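Local coordinates for YqgE/AlgH family protein (Corynebacterium diphtheriae NCTC 13129, PDB 2GS5) that is of unknown function but belongs to the AlgH (UPF0301) family of bacterial proteins, at residues Gln96-Ala100 and Ala101-Asn105; Glu123-Lys126 and Pro127-Gly131; Leu21-Ala24 and Pro25-Ser29; Glu30-Arg34 and Ser35-Ile39. All blocks are in the same frame, centred on the assembly; numbering follows the deposited sequence.

Contact 1. Residues Gln96-Ala100 and Ala101-Asn105; sequences QGVDA and ARVDN
Asp-99 and Ala-101 form an Asx turn at the start of a short 3-10 turn. It sits in the loop that joins strand 87-94 to strand 106-110. The carboxylate oxygen OD1 of Asp-99 accepts the backbone N-H of Ala-101, with OD1 and N 3.0 Å apart. The N-H comes from above the carboxylate plane, 53° out of it. With chi1 at 177°, CG of Asp-99 lies anti to its own nitrogen, and this carries OD1 forward to the N-H of Ala-101. OD1 also rests 3.4 Å from CB of Ala-101.

The main chain of Asp-99 makes the second link. Its O takes the N-H of Arg-102, with O and N 3.0 Å apart. One residue on, the O of Ala-100 accepts from N of Val-103 at 3.2 Å. This donor approaches from well above the carbonyl plane, 72° out of it. Asp-99 therefore holds two successive N-H groups, one by side chain and one by backbone.

CG2 of Val-103 packs 3.6 Å from O of Asp-99. It also faces CG1 of Val-98 at 4.3 Å, a loose apolar touch. Val-98 goes on to touch Leu-106 and Leu-128, and Val-103 reaches Glu-124, so the inner side of the loop rests on its neighbours. The outer side is exposed. There the extended chain of Arg-102 runs past Asp-99, and its NE stays 4.6 Å from OD2, so the opposite charges are near without contact.

The whole is an Asx turn running into a single 3-10 turn, within the connection between strands 87-94 and 106-110.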
# COMPACT_ATOMS: atom_id res chain seq x y z
N GLN A 96 -4.67 -1.56 19.45
CA GLN A 96 -4.22 -2.43 20.52
C GLN A 96 -5.35 -3.40 20.87
O GLN A 96 -6.52 -3.02 20.92
CB GLN A 96 -3.83 -1.64 21.77
CG GLN A 96 -2.75 -0.58 21.55
CD GLN A 96 -1.39 -1.12 21.13
OE1 GLN A 96 -0.93 -2.17 21.59
NE2 GLN A 96 -0.72 -0.39 20.27
N GLY A 97 -4.99 -4.66 21.06
CA GLY A 97 -5.93 -5.69 21.49
C GLY A 97 -6.52 -6.55 20.39
O GLY A 97 -7.06 -7.63 20.67
N VAL A 98 -6.41 -6.10 19.15
CA VAL A 98 -7.12 -6.72 18.03
C VAL A 98 -6.29 -7.81 17.37
O VAL A 98 -5.10 -7.61 17.07
CB VAL A 98 -7.50 -5.67 16.99
CG1 VAL A 98 -8.15 -6.31 15.78
CG2 VAL A 98 -8.42 -4.64 17.61
N ASP A 99 -6.93 -8.95 17.16
CA ASP A 99 -6.39 -10.04 16.34
C ASP A 99 -7.36 -10.20 15.18
O ASP A 99 -8.51 -10.61 15.37
CB ASP A 99 -6.28 -11.34 17.14
CG ASP A 99 -5.79 -12.51 16.29
OD1 ASP A 99 -5.57 -12.35 15.08
OD2 ASP A 99 -5.64 -13.61 16.86
N ALA A 100 -6.90 -9.87 13.98
CA ALA A 100 -7.75 -9.86 12.81
C ALA A 100 -8.29 -11.24 12.45
O ALA A 100 -9.33 -11.34 11.79
CB ALA A 100 -7.00 -9.27 11.62
N ALA A 101 -7.62 -12.30 12.89
CA ALA A 101 -8.09 -13.67 12.67
C ALA A 101 -9.43 -13.95 13.35
O ALA A 101 -10.14 -14.88 12.96
CB ALA A 101 -7.04 -14.67 13.14
N ARG A 102 -9.77 -13.15 14.36
CA ARG A 102 -11.00 -13.31 15.13
C ARG A 102 -12.03 -12.20 14.86
O ARG A 102 -13.02 -12.07 15.59
CB ARG A 102 -10.67 -13.37 16.62
CG ARG A 102 -9.85 -14.57 17.01
CD ARG A 102 -9.73 -14.67 18.51
NE ARG A 102 -9.05 -15.90 18.95
CZ ARG A 102 -9.66 -17.04 19.24
NH1 ARG A 102 -10.98 -17.17 19.13
NH2 ARG A 102 -8.92 -18.08 19.64
N VAL A 103 -11.79 -11.40 13.82
CA VAL A 103 -12.72 -10.36 13.41
C VAL A 103 -13.06 -10.60 11.94
O VAL A 103 -12.21 -10.43 11.07
CB VAL A 103 -12.11 -8.95 13.58
CG1 VAL A 103 -13.14 -7.87 13.22
CG2 VAL A 103 -11.63 -8.77 15.01
N ASP A 104 -14.29 -11.02 11.67
CA ASP A 104 -14.70 -11.42 10.33
C ASP A 104 -14.52 -10.31 9.31
O ASP A 104 -14.15 -10.57 8.17
CB ASP A 104 -16.14 -11.91 10.32
CG ASP A 104 -16.30 -13.28 10.96
OD1 ASP A 104 -15.28 -13.97 11.18
OD2 ASP A 104 -17.45 -13.67 11.24
N ASN A 105 -14.77 -9.07 9.71
CA ASN A 105 -14.66 -7.93 8.79
C ASN A 105 -13.26 -7.33 8.63
O ASN A 105 -13.10 -6.31 7.96
CB ASN A 105 -15.66 -6.83 9.17
CG ASN A 105 -17.09 -7.22 8.84
OD1 ASN A 105 -17.99 -7.03 9.65
ND2 ASN A 105 -17.30 -7.77 7.66

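Contact 2. Residues Glu123-Lys126 and Pro127-Gly131; sequences EEIK and PLVSG
Over one face of the flat peptide carbonyl of Ile-125 comes the N-H of Leu-128, 47° out of the plane, with N and O 2.8 Å apart. This is the C-terminal end of helix 122-125, where a proline breaks the helical bonding before strand 129-141. The Leu-128 bond is bent, at 144° about the hydrogen. CD of Pro-127 lies against the carbonyl oxygens of the preceding turn, 3.3 Å from O of Glu-123 and 3.4 Å from O of Glu-124.

Pro-127 has no N-H to give to O of Glu-123, so the helical i to i+4 bond cannot form there and a CH2 group fills that place. The chain then tightens to the i to i+3 bond of Leu-128. A weak bond follows from N of Val-129 to O of Lys-126, at 3.5 Å. CB of Lys-126 and CD of Pro-127 are closer than usual carbon contact.

Leu-128 folds back over the helix. Its chi1 of -52° sets CG beside the backbone nitrogen, and CG lies 3.4 Å from O of Glu-124.

Ile-125 is the buried residue of the contact. It also touches Trp-67 and Ala-120, while Lys-126 lies on the exposed side, near Cys-70. Leu-128 bonds by its backbone to Ala-95, leading into the antiparallel pairing of strand 129-141 with strand 87-94. The side chains of Ile-125 and Val-129 cross obliquely, with CG2 of Ile-125 4.1 Å from CG1 of Val-129.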
# COMPACT_ATOMS: atom_id res chain seq x y z
N GLU A 123 -19.15 1.73 13.08
CA GLU A 123 -19.10 1.78 14.54
C GLU A 123 -18.50 0.52 15.16
O GLU A 123 -17.92 0.59 16.25
CB GLU A 123 -20.49 2.08 15.11
CG GLU A 123 -20.98 3.48 14.75
CD GLU A 123 -22.26 3.88 15.48
OE1 GLU A 123 -22.18 4.30 16.66
OE2 GLU A 123 -23.35 3.78 14.87
N GLU A 124 -18.62 -0.62 14.48
CA GLU A 124 -17.93 -1.86 14.88
C GLU A 124 -16.43 -1.69 14.71
O GLU A 124 -15.64 -2.05 15.59
CB GLU A 124 -18.36 -3.06 14.00
CG GLU A 124 -17.75 -4.42 14.44
CD GLU A 124 -17.42 -5.41 13.30
OE1 GLU A 124 -16.70 -6.39 13.58
OE2 GLU A 124 -17.85 -5.23 12.13
N ILE A 125 -16.05 -1.16 13.56
CA ILE A 125 -14.66 -1.14 13.14
C ILE A 125 -13.86 -0.04 13.84
O ILE A 125 -12.69 -0.24 14.15
CB ILE A 125 -14.57 -1.00 11.60
CG1 ILE A 125 -15.16 -2.25 10.93
CG2 ILE A 125 -13.13 -0.78 11.15
CD1 ILE A 125 -14.52 -3.58 11.38
N LYS A 126 -14.50 1.10 14.13
CA LYS A 126 -13.82 2.26 14.72
C LYS A 126 -12.88 1.92 15.89
O LYS A 126 -11.71 2.27 15.85
CB LYS A 126 -14.82 3.37 15.09
CG LYS A 126 -14.22 4.59 15.80
CD LYS A 126 -13.67 5.62 14.84
CE LYS A 126 -13.21 6.88 15.56
NZ LYS A 126 -12.09 6.67 16.54
N PRO A 127 -13.39 1.23 16.94
CA PRO A 127 -12.51 0.88 18.08
C PRO A 127 -11.40 -0.12 17.76
O PRO A 127 -10.44 -0.25 18.53
CB PRO A 127 -13.48 0.26 19.10
CG PRO A 127 -14.65 -0.15 18.35
CD PRO A 127 -14.78 0.79 17.18
N LEU A 128 -11.52 -0.81 16.62
CA LEU A 128 -10.61 -1.90 16.27
C LEU A 128 -9.45 -1.46 15.38
O LEU A 128 -8.56 -2.27 15.12
CB LEU A 128 -11.37 -3.02 15.57
CG LEU A 128 -12.61 -3.54 16.28
CD1 LEU A 128 -13.27 -4.69 15.50
CD2 LEU A 128 -12.31 -3.99 17.72
N VAL A 129 -9.47 -0.21 14.92
CA VAL A 129 -8.37 0.33 14.12
C VAL A 129 -7.83 1.63 14.70
O VAL A 129 -8.58 2.41 15.29
CB VAL A 129 -8.78 0.55 12.64
CG1 VAL A 129 -9.11 -0.80 11.96
CG2 VAL A 129 -9.93 1.54 12.55
N SER A 130 -6.53 1.85 14.56
CA SER A 130 -5.91 3.12 14.96
C SER A 130 -5.82 4.07 13.79
O SER A 130 -5.59 5.27 13.97
CB SER A 130 -4.51 2.90 15.55
OG SER A 130 -3.66 2.23 14.63
N GLY A 131 -5.98 3.53 12.59
CA GLY A 131 -5.95 4.33 11.37
C GLY A 131 -6.52 3.56 10.21
O GLY A 131 -6.65 2.34 10.28

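Contact 3. Residues Leu21-Ala24 and Pro25-Ser29; sequences LVAA and PSMES
The carbonyl oxygen of Ala-24 is gripped by the N-H of Met-27 and by water 1. N of Met-27 lies 3.0 Å from this O. The bond is nearly straight at the hydrogen, 163°, but the donor stands above the carbonyl plane. Water 1 sits 2.8 Å from the same O and 2.9 Å from O of Met-27, bridging the two ends of the turn. More acceptors surround this water than it has protons, so it cannot serve all of them at once.

The bond closes a type I beta turn, Ala-24 to Met-27, just after strand 19-23. Pro-25 takes the second position, where its ring holds phi at -48°. Ser-26 follows, and its OG comes to 4.0 Å from CB of Ala-24.

The side chain of Met-27, modelled as selenomethionine, folds back toward the strand. Its CB lies 3.4 Å from O of Ala-24. CG is anti to the backbone nitrogen (chi1 -171°), and the chain runs out far enough for SE to meet CB of Ala-23 at 4.0 Å. Trp-155 and Phe-32 also touch this side chain. The Pro-25 ring packs on Trp-174, whose NE1 bonds to O of Ala-23.

One backbone bond and a water between two carbonyl oxygens close the turn. Its geometry thus depends on main-chain polar groups, while the side chains add apolar packing.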
# COMPACT_ATOMS: atom_id res chain seq x y z
N LEU A 21 5.73 -2.79 -2.98
CA LEU A 21 6.53 -2.77 -4.18
C LEU A 21 6.93 -1.32 -4.40
O LEU A 21 6.06 -0.47 -4.65
CB LEU A 21 5.73 -3.27 -5.38
CG LEU A 21 5.15 -4.68 -5.26
CD1 LEU A 21 4.16 -4.99 -6.39
CD2 LEU A 21 6.29 -5.69 -5.21
N VAL A 22 8.22 -1.04 -4.30
CA VAL A 22 8.71 0.33 -4.41
C VAL A 22 9.20 0.54 -5.83
O VAL A 22 10.10 -0.17 -6.29
CB VAL A 22 9.87 0.58 -3.43
CG1 VAL A 22 10.32 2.04 -3.52
CG2 VAL A 22 9.45 0.20 -2.01
N ALA A 23 8.61 1.50 -6.54
CA ALA A 23 8.97 1.75 -7.94
C ALA A 23 10.45 2.14 -8.10
O ALA A 23 10.98 2.96 -7.34
CB ALA A 23 8.09 2.84 -8.55
N ALA A 24 11.12 1.55 -9.08
CA ALA A 24 12.46 1.99 -9.45
C ALA A 24 12.43 3.47 -9.79
O ALA A 24 11.48 3.94 -10.40
CB ALA A 24 12.96 1.19 -10.65
N PRO A 25 13.49 4.22 -9.40
CA PRO A 25 13.58 5.63 -9.77
C PRO A 25 13.32 5.91 -11.25
O PRO A 25 12.71 6.93 -11.59
CB PRO A 25 15.02 5.98 -9.40
CG PRO A 25 15.33 5.10 -8.26
CD PRO A 25 14.60 3.81 -8.53
N SER A 26 13.75 4.99 -12.12
CA SER A 26 13.64 5.17 -13.56
C SER A 26 12.25 4.92 -14.14
O SER A 26 12.02 5.19 -15.31
CB SER A 26 14.64 4.25 -14.27
OG SER A 26 14.42 2.90 -13.92
N MSE A 27 11.31 4.41 -13.34
CA MSE A 27 9.96 4.19 -13.84
C MSE A 27 9.25 5.51 -14.11
O MSE A 27 9.11 6.35 -13.21
CB MSE A 27 9.16 3.37 -12.82
CG MSE A 27 7.82 2.89 -13.34
SE MSE A 27 7.01 1.56 -12.18
CE MSE A 27 8.22 0.09 -12.55
N GLU A 28 8.78 5.68 -15.34
CA GLU A 28 8.27 6.97 -15.82
C GLU A 28 6.77 7.03 -16.07
O GLU A 28 6.22 8.12 -16.20
CB GLU A 28 8.97 7.38 -17.12
CG GLU A 28 10.48 7.43 -17.08
CD GLU A 28 11.07 7.98 -18.37
OE1 GLU A 28 10.43 7.84 -19.44
OE2 GLU A 28 12.18 8.56 -18.33
N SER A 29 6.12 5.87 -16.19
CA SER A 29 4.70 5.85 -16.57
C SER A 29 3.90 6.63 -15.55
O SER A 29 4.15 6.53 -14.35
CB SER A 29 4.16 4.43 -16.64
OG SER A 29 4.17 3.81 -15.37
O HOH W 1 9.67 6.05 -10.42

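Contact 4. Residues Glu30-Arg34 and Ser35-Ile39; sequences EDFAR and SVILI
The tight part of this contact is a type II beta turn, Phe-32 to Ser-35, that feeds strand 36-42 of the mixed sheet. Ser-35 is buried and binds O of Phe-32 twice. Its hydroxyl donates with OG and O 2.7 Å apart, and its backbone N-H donates with N and O 3.1 Å apart. Both donors come from the same face of the carbonyl plane. OG is tilted 22° from that plane, while N stands farther above it. A chi1 of 58° puts OG between the nitrogen and the carbonyl carbon of Ser-35, so hydroxyl and N-H point to the same oxygen. CB of Ser-35 follows them in, 3.2 Å from O of Phe-32.

On the solvent side, Arg-34 is exposed and takes the third turn position, with phi positive at 53°. It packs little on segment 35-39. Its guanidinium is held instead by partners outside the two segments: NH1 bonds to O of Pro-25, and the group makes a cation-pi contact with Trp-174.

From the first position of the turn, the Phe-32 ring reaches forward to Ile-37 of the strand. Trp-155 touches the side chains of Phe-32, Ser-35 and Ile-37. Ile-37 stretches its longer branch to the edge of the Phe-32 ring. Its terminal CD1 lies near the ring plane, 3.8 Å from CD1 and 3.9 Å from CE1 of Phe-32.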
# COMPACT_ATOMS: atom_id res chain seq x y z
N GLU A 30 2.95 7.41 -16.03
CA GLU A 30 2.18 8.26 -15.14
C GLU A 30 1.46 7.45 -14.05
O GLU A 30 1.39 7.89 -12.91
CB GLU A 30 1.21 9.15 -15.91
CG GLU A 30 0.20 8.44 -16.80
CD GLU A 30 -0.64 9.42 -17.60
OE1 GLU A 30 -0.07 10.29 -18.29
OE2 GLU A 30 -1.89 9.33 -17.54
N ASP A 31 0.97 6.26 -14.39
CA ASP A 31 0.24 5.45 -13.42
C ASP A 31 1.12 4.84 -12.32
O ASP A 31 0.61 4.53 -11.25
CB ASP A 31 -0.53 4.31 -14.11
CG ASP A 31 -1.73 4.79 -14.90
OD1 ASP A 31 -2.16 5.95 -14.73
OD2 ASP A 31 -2.25 3.99 -15.71
N PHE A 32 2.40 4.63 -12.59
CA PHE A 32 3.25 3.89 -11.64
C PHE A 32 4.52 4.60 -11.17
O PHE A 32 5.19 4.12 -10.27
CB PHE A 32 3.61 2.52 -12.21
CG PHE A 32 2.43 1.63 -12.41
CD1 PHE A 32 1.90 0.93 -11.34
CD2 PHE A 32 1.83 1.49 -13.66
CE1 PHE A 32 0.80 0.12 -11.50
CE2 PHE A 32 0.75 0.66 -13.82
CZ PHE A 32 0.23 -0.01 -12.74
N ALA A 33 4.84 5.74 -11.78
CA ALA A 33 6.05 6.44 -11.39
C ALA A 33 6.03 6.75 -9.90
O ALA A 33 5.02 7.26 -9.37
CB ALA A 33 6.24 7.71 -12.21
N ARG A 34 7.13 6.43 -9.23
CA ARG A 34 7.31 6.71 -7.81
C ARG A 34 6.16 6.18 -6.95
O ARG A 34 5.80 6.76 -5.94
CB ARG A 34 7.52 8.21 -7.59
CG ARG A 34 8.71 8.78 -8.39
CD ARG A 34 10.05 8.09 -8.07
NE ARG A 34 11.08 8.36 -9.09
CZ ARG A 34 12.05 9.26 -8.97
NH1 ARG A 34 12.92 9.40 -9.96
NH2 ARG A 34 12.16 10.01 -7.89
N SER A 35 5.62 5.04 -7.36
CA SER A 35 4.58 4.38 -6.59
C SER A 35 5.16 3.51 -5.49
O SER A 35 6.33 3.10 -5.53
CB SER A 35 3.67 3.55 -7.51
OG SER A 35 4.38 2.57 -8.24
N VAL A 36 4.33 3.26 -4.49
CA VAL A 36 4.62 2.33 -3.41
C VAL A 36 3.38 1.47 -3.27
O VAL A 36 2.39 1.90 -2.68
CB VAL A 36 4.88 3.06 -2.08
CG1 VAL A 36 5.11 2.07 -0.94
CG2 VAL A 36 6.07 4.02 -2.22
N ILE A 37 3.43 0.27 -3.85
CA ILE A 37 2.21 -0.52 -3.99
C ILE A 37 2.14 -1.59 -2.92
O ILE A 37 2.93 -2.52 -2.91
CB ILE A 37 2.10 -1.13 -5.40
CG1 ILE A 37 2.07 0.01 -6.43
CG2 ILE A 37 0.83 -1.99 -5.52
CD1 ILE A 37 2.17 -0.43 -7.84
N LEU A 38 1.19 -1.42 -2.01
CA LEU A 38 0.93 -2.40 -0.96
C LEU A 38 0.22 -3.61 -1.55
O LEU A 38 -0.87 -3.49 -2.10
CB LEU A 38 0.05 -1.79 0.13
CG LEU A 38 -0.39 -2.70 1.27
CD1 LEU A 38 0.80 -3.12 2.11
CD2 LEU A 38 -1.44 -2.00 2.13
N ILE A 39 0.84 -4.78 -1.41
CA ILE A 39 0.24 -6.03 -1.86
C ILE A 39 -0.87 -6.41 -0.89
O ILE A 39 -0.64 -6.55 0.31
CB ILE A 39 1.29 -7.16 -1.98
CG1 ILE A 39 2.34 -6.78 -3.03
CG2 ILE A 39 0.62 -8.50 -2.32
CD1 ILE A 39 3.53 -7.72 -3.07

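In the fold
From the N terminus the chain meets contact 3 first, where strand 19-23 ends in a turn. Contact 4 follows directly and leads into strand 36-42. The two touch, and the strands pair antiparallel: Leu-21 N lies 2.8 Å from Ile-37 O, a probable hydrogen bond. Together they shape the connection between these neighbouring strands. Contact 1 comes later, in the loop between strands 87-94 and 106-110. Contact 2 then joins helix 122-125 to strand 129-141. These two also touch, through Val-103 and Leu-128. All four are local and in series; none nests or crosses. The pairs occupy opposite sides of the chain's centre, and contacts 1 and 3 have centres about 34 Å apart.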